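Local coordinates for extracellular ligand-binding receptor (Desulfohalobium retbaense DSM 5692, PDB 5ERE), which probably acts as an extracellular sensor, binding 2-oxo-4-methylpentanoic acid in its periplasmic-binding-protein part, cytosine in a PAS-like sensor domain, and calcium, at residues A95-K98 with H104-R107; W73-I78 with H89-S94; R345-A350 with G451-L456. All blocks are in the same frame, centred on the assembly; numbering follows the deposited sequence.

Interaction 1 of 3, residues A95-K98 with H104-R107; sequences AALK and HTIR. With COI (2-oxo-4-methylpentanoic acid), chain B; EDO (1,2-ethanediol), chain G.
The loop after strand 88-92 carries part of the keto-acid pocket; R107, on strand 106-107, reaches back to A95 and L97 in it. The end of R107 meets the backbone of A95. R107 NH1 lies 2.9 Å from A95 O, a weak hydrogen bond bent to 127°. The carbonyl lies at the edge of the guanidinium group, near its plane. NH1 also bonds to S94 O, just before the segment, and NE forms a salt bridge with D303. The guanidinium is therefore held by several partners.

L97 takes the flank. L97 CB sits over one face of the guanidinium, 3.6 Å from R107 NH1. Further back, L97 CD2 touches R107 CD at 3.8 Å. The two side chains lie alongside each other, pointing contrary ways. CG of R107 is anti to the backbone N (chi1 170°), and the chain then bends at chi3 (65°), which brings its end round to the A95 carbonyl. L97 CD2 also meets T105 CG2 at 3.9 Å. The T105 hydroxyl is engaged elsewhere, with H89 and H79.

An ethanediol molecule, probably from the crystallisation liquor, lies beside the guanidinium. Ethanediol O2 accepts a hydrogen bond from R107 NH1 at 2.8 Å. Ethanediol O2 also lies 2.9 Å from A95 O and from L97 O.

A95 also serves the ligand. A95 N donates to carboxylate O2 of the keto acid at 2.8 Å, while S72 OG and R210 NH2 also bind the ligand. R107 thus weakly bonds the carbonyl of a residue whose amide holds the carboxylate, consistent with a second-shell role. A ligand carboxylate held by backbone N-H and serine hydroxyl groups in loops after the parallel strands is characteristic of the leucine-binding protein family.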
loop_
_atom_site.group_PDB
_atom_site.type_symbol
_atom_site.label_atom_id
_atom_site.label_comp_id
_atom_site.label_asym_id
_atom_site.label_seq_id
_atom_site.Cartn_x
_atom_site.Cartn_y
_atom_site.Cartn_z
ATOM N N ALA A 95 -4.758 10.269 11.081
ATOM C CA ALA A 95 -5.088 9.438 9.896
ATOM C C ALA A 95 -6.544 9.563 9.348
ATOM O O ALA A 95 -6.788 9.251 8.183
ATOM C CB ALA A 95 -4.820 8.009 10.187
ATOM N N ALA A 96 -7.514 9.958 10.164
ATOM C CA ALA A 96 -8.917 10.007 9.678
ATOM C C ALA A 96 -9.380 11.456 9.519
ATOM O O ALA A 96 -10.497 11.811 9.852
ATOM C CB ALA A 96 -9.882 9.220 10.615
ATOM N N LEU A 97 -8.515 12.286 8.969
ATOM C CA LEU A 97 -8.879 13.653 8.626
ATOM C C LEU A 97 -9.971 13.693 7.544
ATOM O O LEU A 97 -9.862 13.024 6.512
ATOM C CB LEU A 97 -7.638 14.423 8.147
ATOM C CG LEU A 97 -7.907 15.795 7.527
ATOM C CD1 LEU A 97 -8.439 16.758 8.575
ATOM C CD2 LEU A 97 -6.629 16.346 6.876
ATOM N N LYS A 98 -11.005 14.502 7.775
ATOM C CA LYS A 98 -12.041 14.728 6.772
ATOM C C LYS A 98 -11.900 16.134 6.166
ATOM O O LYS A 98 -12.061 17.133 6.865
ATOM C CB LYS A 98 -13.434 14.524 7.396
ATOM N N HIS A 104 -6.705 23.734 2.187
ATOM C CA HIS A 104 -6.608 24.065 3.606
ATOM C C HIS A 104 -6.262 22.812 4.340
ATOM O O HIS A 104 -6.751 21.708 3.996
ATOM C CB HIS A 104 -7.900 24.685 4.156
ATOM C CG HIS A 104 -8.201 26.046 3.588
ATOM N ND1 HIS A 104 -7.853 27.214 4.233
ATOM C CD2 HIS A 104 -8.794 26.415 2.431
ATOM C CE1 HIS A 104 -8.221 28.247 3.494
ATOM N NE2 HIS A 104 -8.798 27.790 2.398
ATOM N N THR A 105 -5.393 23.009 5.328
ATOM C CA THR A 105 -4.866 21.955 6.177
ATOM C C THR A 105 -3.851 21.089 5.460
ATOM O O THR A 105 -4.162 20.362 4.527
ATOM C CB THR A 105 -5.972 21.017 6.744
ATOM O OG1 THR A 105 -6.911 21.791 7.500
ATOM C CG2 THR A 105 -5.324 19.970 7.660
ATOM N N ILE A 106 -2.623 21.159 5.934
ATOM C CA ILE A 106 -1.619 20.240 5.502
ATOM C C ILE A 106 -1.641 19.099 6.510
ATOM O O ILE A 106 -1.783 19.340 7.688
ATOM C CB ILE A 106 -0.231 20.905 5.462
ATOM C CG1 ILE A 106 -0.150 21.896 4.289
ATOM C CG2 ILE A 106 0.905 19.856 5.400
ATOM C CD1 ILE A 106 -0.080 21.250 2.906
ATOM N N ARG A 107 -1.485 17.880 6.031
ATOM C CA ARG A 107 -1.495 16.717 6.914
ATOM C C ARG A 107 -0.237 15.857 6.778
ATOM O O ARG A 107 0.090 15.379 5.693
ATOM C CB ARG A 107 -2.713 15.859 6.636
ATOM C CG ARG A 107 -2.598 14.542 7.371
ATOM C CD ARG A 107 -3.890 13.786 7.387
ATOM N NE ARG A 107 -4.344 13.356 6.072
ATOM C CZ ARG A 107 -5.185 12.348 5.871
ATOM N NH1 ARG A 107 -5.635 11.633 6.913
ATOM N NH2 ARG A 107 -5.554 12.035 4.627
HETATM C C1 COI B . -5.109 9.517 14.759
HETATM O O1 COI B . -6.189 10.136 14.950
HETATM O O2 COI B . -4.744 9.144 13.617
HETATM C C2 COI B . -4.216 9.282 15.930
HETATM O O3 COI B . -3.180 8.659 15.794
HETATM C C3 COI B . -4.671 9.893 17.234
HETATM C C4 COI B . -3.797 9.437 18.347
HETATM C C5 COI B . -3.882 10.479 19.442
HETATM C C6 COI B . -4.350 8.079 18.758
HETATM C C1 EDO G . -8.399 8.984 4.436
HETATM O O1 EDO G . -8.457 7.570 4.669
HETATM C C2 EDO G . -8.969 9.655 5.669
HETATM O O2 EDO G . -8.148 10.764 6.048
#

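Interaction 2 of 3, residues W73-I78 with H89-S94. With COI (2-oxo-4-methylpentanoic acid), chain B.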
loop_
_atom_site.group_PDB
_atom_site.type_symbol
_atom_site.label_atom_id
_atom_site.label_comp_id
_atom_site.label_asym_id
_atom_site.label_seq_id
_atom_site.Cartn_x
_atom_site.Cartn_y
_atom_site.Cartn_z
ATOM N N TRP A 73 -9.882 13.565 15.333
ATOM C CA TRP A 73 -11.094 14.281 15.733
ATOM C C TRP A 73 -10.853 15.759 15.955
ATOM O O TRP A 73 -11.633 16.592 15.478
ATOM C CB TRP A 73 -11.730 13.657 16.996
ATOM C CG TRP A 73 -10.805 13.309 18.131
ATOM C CD1 TRP A 73 -10.630 14.007 19.289
ATOM C CD2 TRP A 73 -9.962 12.154 18.229
ATOM N NE1 TRP A 73 -9.719 13.374 20.090
ATOM C CE2 TRP A 73 -9.296 12.231 19.459
ATOM C CE3 TRP A 73 -9.701 11.065 17.384
ATOM C CZ2 TRP A 73 -8.389 11.265 19.875
ATOM C CZ3 TRP A 73 -8.789 10.106 17.798
ATOM C CH2 TRP A 73 -8.146 10.220 19.026
ATOM N N ALA A 74 -9.782 16.114 16.660
ATOM C CA ALA A 74 -9.464 17.528 16.789
ATOM C C ALA A 74 -9.258 18.134 15.388
ATOM O O ALA A 74 -9.748 19.226 15.077
ATOM C CB ALA A 74 -8.248 17.741 17.637
ATOM N N SER A 75 -8.561 17.406 14.528
ATOM C CA SER A 75 -8.148 17.970 13.262
ATOM C C SER A 75 -9.354 18.123 12.324
ATOM O O SER A 75 -9.444 19.099 11.595
ATOM C CB SER A 75 -7.051 17.115 12.602
ATOM O OG SER A 75 -5.787 17.245 13.273
ATOM N N SER A 76 -10.275 17.163 12.340
ATOM C CA SER A 76 -11.434 17.243 11.464
ATOM C C SER A 76 -12.331 18.429 11.861
ATOM O O SER A 76 -12.866 19.110 10.999
ATOM C CB SER A 76 -12.202 15.919 11.486
ATOM O OG SER A 76 -11.551 14.963 10.662
ATOM N N ALA A 77 -12.432 18.707 13.157
ATOM C CA ALA A 77 -13.250 19.813 13.664
ATOM C C ALA A 77 -12.581 21.172 13.442
ATOM O O ALA A 77 -13.254 22.170 13.198
ATOM C CB ALA A 77 -13.534 19.620 15.134
ATOM N N ILE A 78 -11.258 21.229 13.560
ATOM C CA ILE A 78 -10.566 22.511 13.424
ATOM C C ILE A 78 -10.446 22.909 11.939
ATOM O O ILE A 78 -10.497 24.092 11.608
ATOM C CB ILE A 78 -9.185 22.461 14.125
ATOM C CG1 ILE A 78 -9.427 22.487 15.642
ATOM C CG2 ILE A 78 -8.299 23.621 13.687
ATOM C CD1 ILE A 78 -8.242 22.120 16.546
ATOM N N HIS A 89 -3.202 25.687 8.882
ATOM C CA HIS A 89 -3.529 24.550 9.731
ATOM C C HIS A 89 -2.712 23.344 9.336
ATOM O O HIS A 89 -2.639 22.988 8.163
ATOM C CB HIS A 89 -5.036 24.230 9.654
ATOM C CG HIS A 89 -5.446 23.088 10.537
ATOM N ND1 HIS A 89 -6.343 22.120 10.125
ATOM C CD2 HIS A 89 -5.082 22.752 11.800
ATOM C CE1 HIS A 89 -6.499 21.226 11.092
ATOM N NE2 HIS A 89 -5.756 21.591 12.121
ATOM N N VAL A 90 -2.092 22.716 10.330
ATOM C CA VAL A 90 -1.376 21.473 10.119
ATOM C C VAL A 90 -1.994 20.379 11.019
ATOM O O VAL A 90 -2.248 20.609 12.185
ATOM C CB VAL A 90 0.125 21.583 10.432
ATOM C CG1 VAL A 90 0.795 20.271 10.140
ATOM C CG2 VAL A 90 0.749 22.707 9.579
ATOM N N ALA A 91 -2.260 19.217 10.448
ATOM C CA ALA A 91 -2.764 18.065 11.223
ATOM C C ALA A 91 -1.660 17.036 11.364
ATOM O O ALA A 91 -1.073 16.588 10.368
ATOM C CB ALA A 91 -3.947 17.471 10.558
ATOM N N ILE A 92 -1.392 16.669 12.611
ATOM C CA ILE A 92 -0.458 15.603 12.925
ATOM C C ILE A 92 -1.249 14.533 13.721
ATOM O O ILE A 92 -2.347 14.816 14.236
ATOM C CB ILE A 92 0.737 16.147 13.706
ATOM C CG1 ILE A 92 0.304 16.794 15.025
ATOM C CG2 ILE A 92 1.490 17.217 12.827
ATOM C CD1 ILE A 92 1.471 17.031 16.007
ATOM N N GLY A 93 -0.710 13.322 13.809
ATOM C CA GLY A 93 -1.437 12.220 14.456
ATOM C C GLY A 93 -2.900 12.188 14.019
ATOM O O GLY A 93 -3.832 12.121 14.843
ATOM N N SER A 94 -3.118 12.255 12.715
ATOM C CA SER A 94 -4.466 12.463 12.184
ATOM C C SER A 94 -4.779 11.600 10.962
ATOM O O SER A 94 -5.067 12.146 9.896
ATOM C CB SER A 94 -4.667 13.934 11.792
ATOM O OG SER A 94 -4.661 14.821 12.899
HETATM C C1 COI B . -5.109 9.517 14.759
HETATM O O1 COI B . -6.189 10.136 14.950
HETATM O O2 COI B . -4.744 9.144 13.617
HETATM C C2 COI B . -4.216 9.282 15.930
HETATM O O3 COI B . -3.180 8.659 15.794
HETATM C C3 COI B . -4.671 9.893 17.234
HETATM C C4 COI B . -3.797 9.437 18.347
HETATM C C5 COI B . -3.882 10.479 19.442
HETATM C C6 COI B . -4.350 8.079 18.758
#
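Polar contacts come first, between S75 on helix 72-84 and S94 just past strand 88-92. S75 OG and S94 OG are 2.7 Å apart and hydrogen-bonded. The S75 hydroxyl has a further partner in S69 OG, on strand 64-70. S94 OG in turn donates to I92 O, at 2.7 Å. It approaches that carbonyl from above its plane, 55° out of it, and ties S94 to the residue two places earlier. With its OG beside its own backbone N (chi1 -67°), S94 can reach I92 O and the S75 hydroxyl together.

The aromatic contact is between I78 and H89, the isoleucine standing roughly perpendicular to the histidine side chain. I78 CG2 lies over one face of the imidazole, in a CH-pi contact 3.9 Å from the H89 ring centroid. The methyl is displaced from the ring centre, nearest NE2. At the edge of the ring, H89 CE1 lies 3.7 Å from S75 O. Both ring nitrogens are bonded elsewhere, ND1 to T105 OG1 and NE2 to S69 OG. That should fix the rotation of the ring.

These contacts join the helix and the second strand of the beta-alpha-beta unit 64-70, 72-84, 88-92. The helix segment 73-78 runs nearly antiparallel to strand segment 89-92, at 159° and 8.6 Å between the axes. It packs on the parallel sheet of the periplasmic-binding-protein fold.

The close packing is by A91, which points at the helix. A91 CB touches S75 OG at 3.3 Å, beside the serine pair.

The keto-acid pocket is lined by W73 from the helix and by G93 and S94 past the strand. The W73 indole swings to the ligand, and W73 CH2 meets C3 of the keto acid at 3.9 Å. G93 O lies 2.9 Å from the ligand's C1.

Interaction 3 of 3, residues R345-A350 with G451-L456. With CYT (6-aminopyrimidin-2(1H)-one), chain C.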
loop_
_atom_site.group_PDB
_atom_site.type_symbol
_atom_site.label_atom_id
_atom_site.label_comp_id
_atom_site.label_asym_id
_atom_site.label_seq_id
_atom_site.Cartn_x
_atom_site.Cartn_y
_atom_site.Cartn_z
ATOM N N ARG A 345 -7.387 -21.044 -20.016
ATOM C CA ARG A 345 -8.714 -21.662 -20.143
ATOM C C ARG A 345 -9.599 -21.002 -21.210
ATOM O O ARG A 345 -10.331 -21.684 -21.961
ATOM C CB ARG A 345 -9.449 -21.605 -18.820
ATOM C CG ARG A 345 -9.284 -22.821 -17.967
ATOM C CD ARG A 345 -10.292 -22.778 -16.834
ATOM N NE ARG A 345 -9.797 -21.997 -15.702
ATOM C CZ ARG A 345 -10.119 -20.731 -15.434
ATOM N NH1 ARG A 345 -10.966 -20.046 -16.208
ATOM N NH2 ARG A 345 -9.584 -20.144 -14.367
ATOM N N SER A 346 -9.574 -19.681 -21.265
ATOM C CA SER A 346 -10.450 -18.976 -22.215
ATOM C C SER A 346 -9.989 -19.244 -23.636
ATOM O O SER A 346 -10.788 -19.413 -24.532
ATOM C CB SER A 346 -10.476 -17.472 -21.949
ATOM O OG SER A 346 -9.217 -16.879 -22.300
ATOM N N VAL A 347 -8.682 -19.265 -23.852
ATOM C CA VAL A 347 -8.139 -19.512 -25.184
ATOM C C VAL A 347 -8.333 -20.969 -25.586
ATOM O O VAL A 347 -8.574 -21.261 -26.749
ATOM C CB VAL A 347 -6.605 -19.135 -25.259
ATOM C CG1 VAL A 347 -6.034 -19.449 -26.597
ATOM C CG2 VAL A 347 -6.431 -17.662 -24.994
ATOM N N ALA A 348 -8.209 -21.888 -24.637
ATOM C CA ALA A 348 -8.440 -23.297 -24.935
ATOM C C ALA A 348 -9.896 -23.495 -25.359
ATOM O O ALA A 348 -10.180 -24.191 -26.329
ATOM C CB ALA A 348 -8.120 -24.155 -23.745
ATOM N N ALA A 349 -10.815 -22.878 -24.623
ATOM C CA ALA A 349 -12.235 -22.921 -24.984
ATOM C C ALA A 349 -12.464 -22.326 -26.364
ATOM O O ALA A 349 -13.258 -22.851 -27.140
ATOM C CB ALA A 349 -13.087 -22.171 -23.961
ATOM N N ALA A 350 -11.769 -21.235 -26.684
ATOM C CA ALA A 350 -12.000 -20.593 -27.967
ATOM C C ALA A 350 -11.509 -21.486 -29.093
ATOM O O ALA A 350 -12.120 -21.540 -30.168
ATOM C CB ALA A 350 -11.347 -19.193 -28.027
ATOM N N GLY A 451 -4.446 -24.216 -37.624
ATOM C CA GLY A 451 -3.808 -22.991 -37.175
ATOM C C GLY A 451 -3.973 -22.786 -35.694
ATOM O O GLY A 451 -4.007 -23.748 -34.919
ATOM N N SER A 452 -4.113 -21.534 -35.281
ATOM C CA SER A 452 -4.068 -21.245 -33.855
ATOM C C SER A 452 -4.859 -20.007 -33.508
ATOM O O SER A 452 -5.116 -19.161 -34.359
ATOM C CB SER A 452 -2.615 -21.072 -33.389
ATOM O OG SER A 452 -1.982 -20.011 -34.106
ATOM N N VAL A 453 -5.210 -19.914 -32.228
ATOM C CA VAL A 453 -5.898 -18.767 -31.692
ATOM C C VAL A 453 -5.076 -18.203 -30.550
ATOM O O VAL A 453 -4.487 -18.952 -29.745
ATOM C CB VAL A 453 -7.354 -19.144 -31.260
ATOM C CG1 VAL A 453 -7.361 -20.237 -30.199
ATOM C CG2 VAL A 453 -8.121 -17.927 -30.770
ATOM N N SER A 454 -5.012 -16.869 -30.519
ATOM C CA SER A 454 -4.091 -16.087 -29.664
ATOM C C SER A 454 -4.738 -15.010 -28.772
ATOM O O SER A 454 -5.722 -14.370 -29.164
ATOM C CB SER A 454 -3.066 -15.406 -30.561
ATOM O OG SER A 454 -2.444 -14.286 -29.938
ATOM N N VAL A 455 -4.213 -14.849 -27.558
ATOM C CA VAL A 455 -4.405 -13.622 -26.774
ATOM C C VAL A 455 -3.039 -12.992 -26.637
ATOM O O VAL A 455 -2.133 -13.634 -26.142
ATOM C CB VAL A 455 -4.996 -13.852 -25.362
ATOM C CG1 VAL A 455 -4.995 -12.559 -24.543
ATOM C CG2 VAL A 455 -6.441 -14.360 -25.462
ATOM N N LEU A 456 -2.925 -11.750 -27.102
ATOM C CA LEU A 456 -1.754 -10.928 -26.883
ATOM C C LEU A 456 -2.013 -9.997 -25.688
ATOM O O LEU A 456 -3.009 -9.271 -25.646
ATOM C CB LEU A 456 -1.433 -10.134 -28.167
ATOM C CG LEU A 456 -0.461 -8.971 -28.026
ATOM C CD1 LEU A 456 0.909 -9.451 -27.621
ATOM C CD2 LEU A 456 -0.380 -8.163 -29.350
HETATM N N3 CYT C . 0.624 -10.356 -32.727
HETATM C C4 CYT C . -0.376 -11.113 -32.278
HETATM N N1 CYT C . 2.040 -12.270 -32.774
HETATM C C2 CYT C . 1.848 -10.898 -32.986
HETATM O O2 CYT C . 2.809 -10.197 -33.374
HETATM N N4 CYT C . -1.576 -10.508 -32.052
HETATM C C5 CYT C . -0.203 -12.523 -32.053
HETATM C C6 CYT C . 1.004 -13.055 -32.310
#
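V347 on the long helix 324-357 packs against V453 and V455 of strand 449-457. This is the helix-on-sheet packing of a PAS-like Cache domain, in which a long N-terminal helix lies along one face of an antiparallel sheet. The helix and strand segments run roughly antiparallel, at 151°, with axes 8.5 Å apart.

The tight part is around V347. Its two methyls divide the work. CG1, anti to the backbone N (chi1 177°), points at V453. There V347 CG1 lies 3.5 Å from V453 O and also touches the methyl V453 CG1. The other methyl, V347 CG2, meets V455 CG2 at 3.3 Å. That is closer than usual for two methyl carbons, a tight contact. V453 CG1 sits between its own backbone N and carbonyl carbon (chi1 59°). From that position V453 CG1 also touches the backbone of the helix, at V347 O, 3.8 Å away.

The loose part is one helical turn further on. A350 CB points at the strand, but the nearest atom there to A350 CB, V453 CG2, is 4.4 Å away. A350 also packs on I367 and L371 of helix 362-374, which joins it in the buried core. R345 and A349 lie on the solvent side of the helix. R345 forms a salt bridge there with D342, through NH2.

The strand has a second role on its opposite face. V453 and V455 face the helix, while S454 between them turns to the cytosine pocket. Its hydroxyl is hydrogen-bonded to D437, and E431, Q409 and V430 bind the base. S454 OG lies 3.6 Å from cytosine C5, and L456 CD2 lies 3.8 Å from its N4.

How the interactions relate
Along the chain, interaction 2 comes first, then interaction 1, then interaction 3. Interactions 1 and 2 are neighbours, with centres 6 Å apart. Strands 88-92 and 106-107 lie side by side in one parallel sheet, with a probable hydrogen bond, A91 N to I106 O, 2.8 Å. The loop between them runs through the keto-acid pocket, so both contacts shape that site. Interaction 3 is remote. Its centre is about 50 Å from that of interaction 1 and 55 Å from that of interaction 2, on the opposite side of the chain's centre. It belongs to the cytosine-binding sensor domain. The protein thus holds two separate ligand sites, and the long helix 324-357 leads from one part to the other.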